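PDB 5IXP: extracellular solute-binding protein family 1 from Kribbella flavida, which probably binds an extracellular solute and passes it to an ABC transporter, as solute-binding proteins of this family do. Local coordinates for residues D39-I42 and K43-T47; S53-A56 and D57-M61. All coordinates share one frame; numbering follows the deposited sequence. Where two conformers were deposited one is given.

Interaction 1 lies wholly on helix 38-51, which follows strand 28-34. Interaction 2 comes next in the chain, where the loop leaving that helix turns into strand 58-62. The two are in series, neither enclosing the other, and their centres are about 10 Å apart. Since strands 28-34 and 58-62 each pair in parallel with strand 2-8, one on either side of it, the helix forms the connection of a beta-alpha-beta crossover. Interaction 1 closes successive turns of that connection; interaction 2 closes the short bend into the returning strand. They meet where H41 NE2 hydrogen-bonds to A60 O and L45 packs on M55, E59 and M61.

Interaction 1 (D39-I42 and K43-T47); sequences DEHI and KNLET
The backbone N of N44 donates to E40 O at 2.8 Å, in a nearly straight bond (164° at the hydrogen) that belongs to the i to i+4 ladder of an alpha helix. This helix is the crossover between two parallel strands of the mixed sheet in this alpha/beta solute-binding fold. N44 folds its side chain back over the same acceptor: CG stands anti to its own carbonyl carbon (chi1 -67°), bringing it 3.0 Å from E40 O, yet the amide is badly angled for a second bond. The ladder continues with K43 N to D39 O, L45 N to H41 O and E46 N to I42 O, the last at 2.9 Å.

One turn apart, I42 and E46 run alongside each other in the same direction. The CG2 methyl of I42 comes 3.6 Å from E46 OE2, while the carboxylate itself pairs with K68 in a salt bridge. Were E46 cut back to an alanine, K68 is likely to lose its salt-bridge mate and the I42 CG2 methyl the oxygen beside it. I42 also packs on W65.

On the face toward the sheet, H41 sends its imidazole to strand 58-62, where NE2 bonds to A60 O, and its ring meets that of F9. Further along the helix, the carbonyl oxygen K43 O takes two donors from opposite faces of its plane: T47 N, and T47 OG1 at 2.9 Å.

Interaction 2 (S53-A56 and D57-M61); sequences SGMA and DIEAM
The flat carboxylate of E59 has the methyl of A56 beneath one face, CB lying 3.9 Å from E59 CD. Over the other face packs L45 of helix 38-51, at least in one of its two conformers, with the terminal CE of selenomethionine M55 beside it, 4.0 Å from E59 CG. At the border of the group, A56 N donates to E59 OE2 at 2.8 Å, in a bond of 160° at the hydrogen. The N-H arrives on the anti side of that oxygen, 30° out of the carboxylate plane. This is a side-chain-to-backbone bridge across the bend that leads into strand 58-62, a parallel neighbour of strand 2-8 in the alpha/beta fold of the binding protein.

A sharp turn at chi2 (-81°) swings the acid of E59 back toward the loop instead of letting it run straight out from the strand. E59 is buried, and the N-H of A56 would probably offset part of the cost of burying its charge. M55 crosses E59 at about a right angle, with M55 CB 3.8 Å from E59 OE2.

D57 sits at the corner and turns its carboxylate out of the bend, where OD1 bonds to S281 and OD2 to the backbone N of T5. A56 also packs on T5 and A7 of strand 2-8, and its CB comes within 3.4 Å of I58 O.

Interaction 1 (D39-I42 and K43-T47)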
loop_
_atom_site.group_PDB
_atom_site.type_symbol
_atom_site.label_atom_id
_atom_site.label_comp_id
_atom_site.label_asym_id
_atom_site.label_seq_id
_atom_site.Cartn_x
_atom_site.Cartn_y
_atom_site.Cartn_z
ATOM N N ASP A 39 -3.714 -7.931 13.547
ATOM C CA ASP A 39 -2.959 -7.509 14.726
ATOM C C ASP A 39 -2.418 -8.711 15.489
ATOM O O ASP A 39 -1.308 -8.661 16.035
ATOM C CB ASP A 39 -3.821 -6.643 15.645
ATOM C CG ASP A 39 -4.098 -5.261 15.068
ATOM O OD1 ASP A 39 -3.300 -4.767 14.237
ATOM O OD2 ASP A 39 -5.118 -4.659 15.460
ATOM N N GLU A 40 -3.177 -9.810 15.543
ATOM C CA GLU A 40 -2.646 -10.953 16.268
ATOM C C GLU A 40 -1.588 -11.691 15.474
ATOM O O GLU A 40 -0.668 -12.260 16.069
ATOM C CB GLU A 40 -3.760 -11.893 16.686
ATOM C CG GLU A 40 -4.143 -11.596 18.123
ATOM C CD GLU A 40 -5.537 -11.957 18.401
ATOM O OE1 GLU A 40 -6.235 -12.266 17.416
ATOM O OE2 GLU A 40 -5.928 -11.934 19.586
ATOM N N HIS A 41 -1.691 -11.686 14.145
ATOM C CA HIS A 41 -0.604 -12.213 13.329
ATOM C C HIS A 41 0.699 -11.474 13.624
ATOM O O HIS A 41 1.753 -12.094 13.824
ATOM C CB HIS A 41 -0.974 -12.104 11.851
ATOM C CG HIS A 41 0.117 -12.544 10.927
ATOM N ND1 HIS A 41 0.229 -13.843 10.471
ATOM C CD2 HIS A 41 1.152 -11.860 10.382
ATOM C CE1 HIS A 41 1.283 -13.936 9.677
ATOM N NE2 HIS A 41 1.862 -12.746 9.607
ATOM N N ILE A 42 0.634 -10.140 13.676
ATOM C CA ILE A 42 1.801 -9.323 14.016
ATOM C C ILE A 42 2.311 -9.654 15.412
ATOM O O ILE A 42 3.518 -9.818 15.630
ATOM C CB ILE A 42 1.449 -7.828 13.924
ATOM C CG1 ILE A 42 1.210 -7.402 12.491
ATOM C CG2 ILE A 42 2.532 -6.984 14.583
ATOM C CD1 ILE A 42 0.468 -6.104 12.424
ATOM N N LYS A 43 1.402 -9.709 16.389
ATOM C CA LYS A 43 1.810 -10.001 17.759
ATOM C C LYS A 43 2.467 -11.371 17.864
ATOM O O LYS A 43 3.462 -11.535 18.578
ATOM C CB LYS A 43 0.609 -9.915 18.698
ATOM C CG LYS A 43 0.194 -8.501 19.048
ATOM C CD LYS A 43 -0.766 -8.517 20.222
ATOM C CE LYS A 43 -2.070 -7.838 19.873
ATOM N NZ LYS A 43 -1.880 -6.390 19.565
ATOM N N ASN A 44 1.920 -12.373 17.166
ATOM C CA ASN A 44 2.554 -13.688 17.153
ATOM C C ASN A 44 3.956 -13.587 16.590
ATOM O O ASN A 44 4.902 -14.171 17.126
ATOM C CB ASN A 44 1.750 -14.673 16.306
ATOM C CG ASN A 44 0.405 -14.988 16.898
ATOM O OD1 ASN A 44 0.180 -14.800 18.091
ATOM N ND2 ASN A 44 -0.497 -15.504 16.066
ATOM N N LEU A 45 4.088 -12.879 15.469
ATOM C CA LEU A 45 5.380 -12.621 14.848
ATOM C C LEU A 45 6.369 -12.070 15.865
ATOM O O LEU A 45 7.450 -12.630 16.078
ATOM C CB LEU A 45 5.175 -11.635 13.700
ATOM C CG LEU A 45 6.018 -11.680 12.440
ATOM C CD1 LEU A 45 6.154 -13.111 11.961
ATOM C CD2 LEU A 45 5.318 -10.826 11.404
ATOM N N GLU A 46 5.991 -10.968 16.516
ATOM C CA GLU A 46 6.869 -10.320 17.483
ATOM C C GLU A 46 7.196 -11.257 18.633
ATOM O O GLU A 46 8.361 -11.394 19.029
ATOM C CB GLU A 46 6.215 -9.044 18.018
ATOM C CG GLU A 46 5.893 -8.026 16.968
ATOM C CD GLU A 46 5.286 -6.768 17.554
ATOM O OE1 GLU A 46 4.980 -6.766 18.765
ATOM O OE2 GLU A 46 5.116 -5.781 16.806
ATOM N N THR A 47 6.174 -11.914 19.180
ATOM C CA THR A 47 6.372 -12.759 20.351
ATOM C C THR A 47 7.235 -13.969 20.027
ATOM O O THR A 47 8.129 -14.331 20.805
ATOM C CB THR A 47 5.020 -13.210 20.901
ATOM O OG1 THR A 47 4.282 -12.062 21.334
ATOM C CG2 THR A 47 5.214 -14.158 22.070
#

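Interaction 2 (S53-A56 and D57-M61)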
loop_
_atom_site.group_PDB
_atom_site.type_symbol
_atom_site.label_atom_id
_atom_site.label_comp_id
_atom_site.label_asym_id
_atom_site.label_seq_id
_atom_site.Cartn_x
_atom_site.Cartn_y
_atom_site.Cartn_z
ATOM N N SER A 53 10.788 -19.472 19.392
ATOM C CA SER A 53 9.957 -20.650 19.170
ATOM C C SER A 53 8.586 -20.245 18.640
ATOM O O SER A 53 8.111 -19.128 18.872
ATOM C CB SER A 53 9.790 -21.463 20.457
ATOM O OG SER A 53 9.072 -20.710 21.407
ATOM N N GLY A 54 7.955 -21.170 17.921
ATOM C CA GLY A 54 6.578 -21.013 17.506
ATOM C C GLY A 54 6.367 -20.433 16.122
ATOM O O GLY A 54 5.231 -20.466 15.628
HETATM N N MSE A 55 7.406 -19.903 15.483
HETATM C CA MSE A 55 7.230 -19.316 14.151
HETATM C C MSE A 55 6.931 -20.357 13.090
HETATM O O MSE A 55 7.400 -21.499 13.156
HETATM C CB MSE A 55 8.462 -18.518 13.734
HETATM C CG MSE A 55 8.739 -17.362 14.676
HETATM SE SE MSE A 55 10.111 -16.159 14.012
HETATM C CE MSE A 55 8.979 -14.976 12.985
ATOM N N ALA A 56 6.144 -19.937 12.106
ATOM C CA ALA A 56 5.933 -20.754 10.927
ATOM C C ALA A 56 7.210 -20.782 10.089
ATOM O O ALA A 56 8.100 -19.937 10.234
ATOM C CB ALA A 56 4.759 -20.216 10.106
ATOM N N ASP A 57 7.307 -21.791 9.219
ATOM C CA ASP A 57 8.446 -21.851 8.306
ATOM C C ASP A 57 8.409 -20.716 7.299
ATOM O O ASP A 57 9.466 -20.214 6.893
ATOM C CB ASP A 57 8.472 -23.188 7.575
ATOM C CG ASP A 57 8.608 -24.350 8.526
ATOM O OD1 ASP A 57 9.722 -24.547 9.054
ATOM O OD2 ASP A 57 7.596 -25.050 8.750
ATOM N N ILE A 58 7.214 -20.324 6.852
ATOM C CA ILE A 58 7.027 -19.138 6.018
ATOM C C ILE A 58 6.104 -18.206 6.784
ATOM O O ILE A 58 4.995 -18.602 7.158
ATOM C CB ILE A 58 6.428 -19.485 4.640
ATOM C CG1 ILE A 58 7.381 -20.392 3.852
ATOM C CG2 ILE A 58 6.117 -18.187 3.836
ATOM C CD1 ILE A 58 6.733 -21.022 2.583
ATOM N N GLU A 59 6.556 -16.975 7.021
ATOM C CA GLU A 59 5.764 -15.959 7.710
ATOM C C GLU A 59 5.432 -14.836 6.737
ATOM O O GLU A 59 6.342 -14.185 6.205
ATOM C CB GLU A 59 6.510 -15.394 8.929
ATOM C CG GLU A 59 6.633 -16.371 10.114
ATOM C CD GLU A 59 5.377 -16.428 10.983
ATOM O OE1 GLU A 59 4.444 -15.649 10.726
ATOM O OE2 GLU A 59 5.330 -17.250 11.933
ATOM N N ALA A 60 4.136 -14.581 6.540
ATOM C CA ALA A 60 3.735 -13.464 5.701
ATOM C C ALA A 60 3.907 -12.152 6.454
ATOM O O ALA A 60 3.732 -12.076 7.674
ATOM C CB ALA A 60 2.286 -13.601 5.232
HETATM N N MSE A 61 4.239 -11.114 5.701
HETATM C CA MSE A 61 4.530 -9.798 6.251
HETATM C C MSE A 61 3.972 -8.738 5.315
HETATM O O MSE A 61 4.280 -8.752 4.114
HETATM C CB MSE A 61 6.042 -9.627 6.408
HETATM C CG MSE A 61 6.477 -8.814 7.570
HETATM SE SE MSE A 61 8.290 -9.250 7.966
HETATM C CE MSE A 61 8.165 -10.718 9.206
#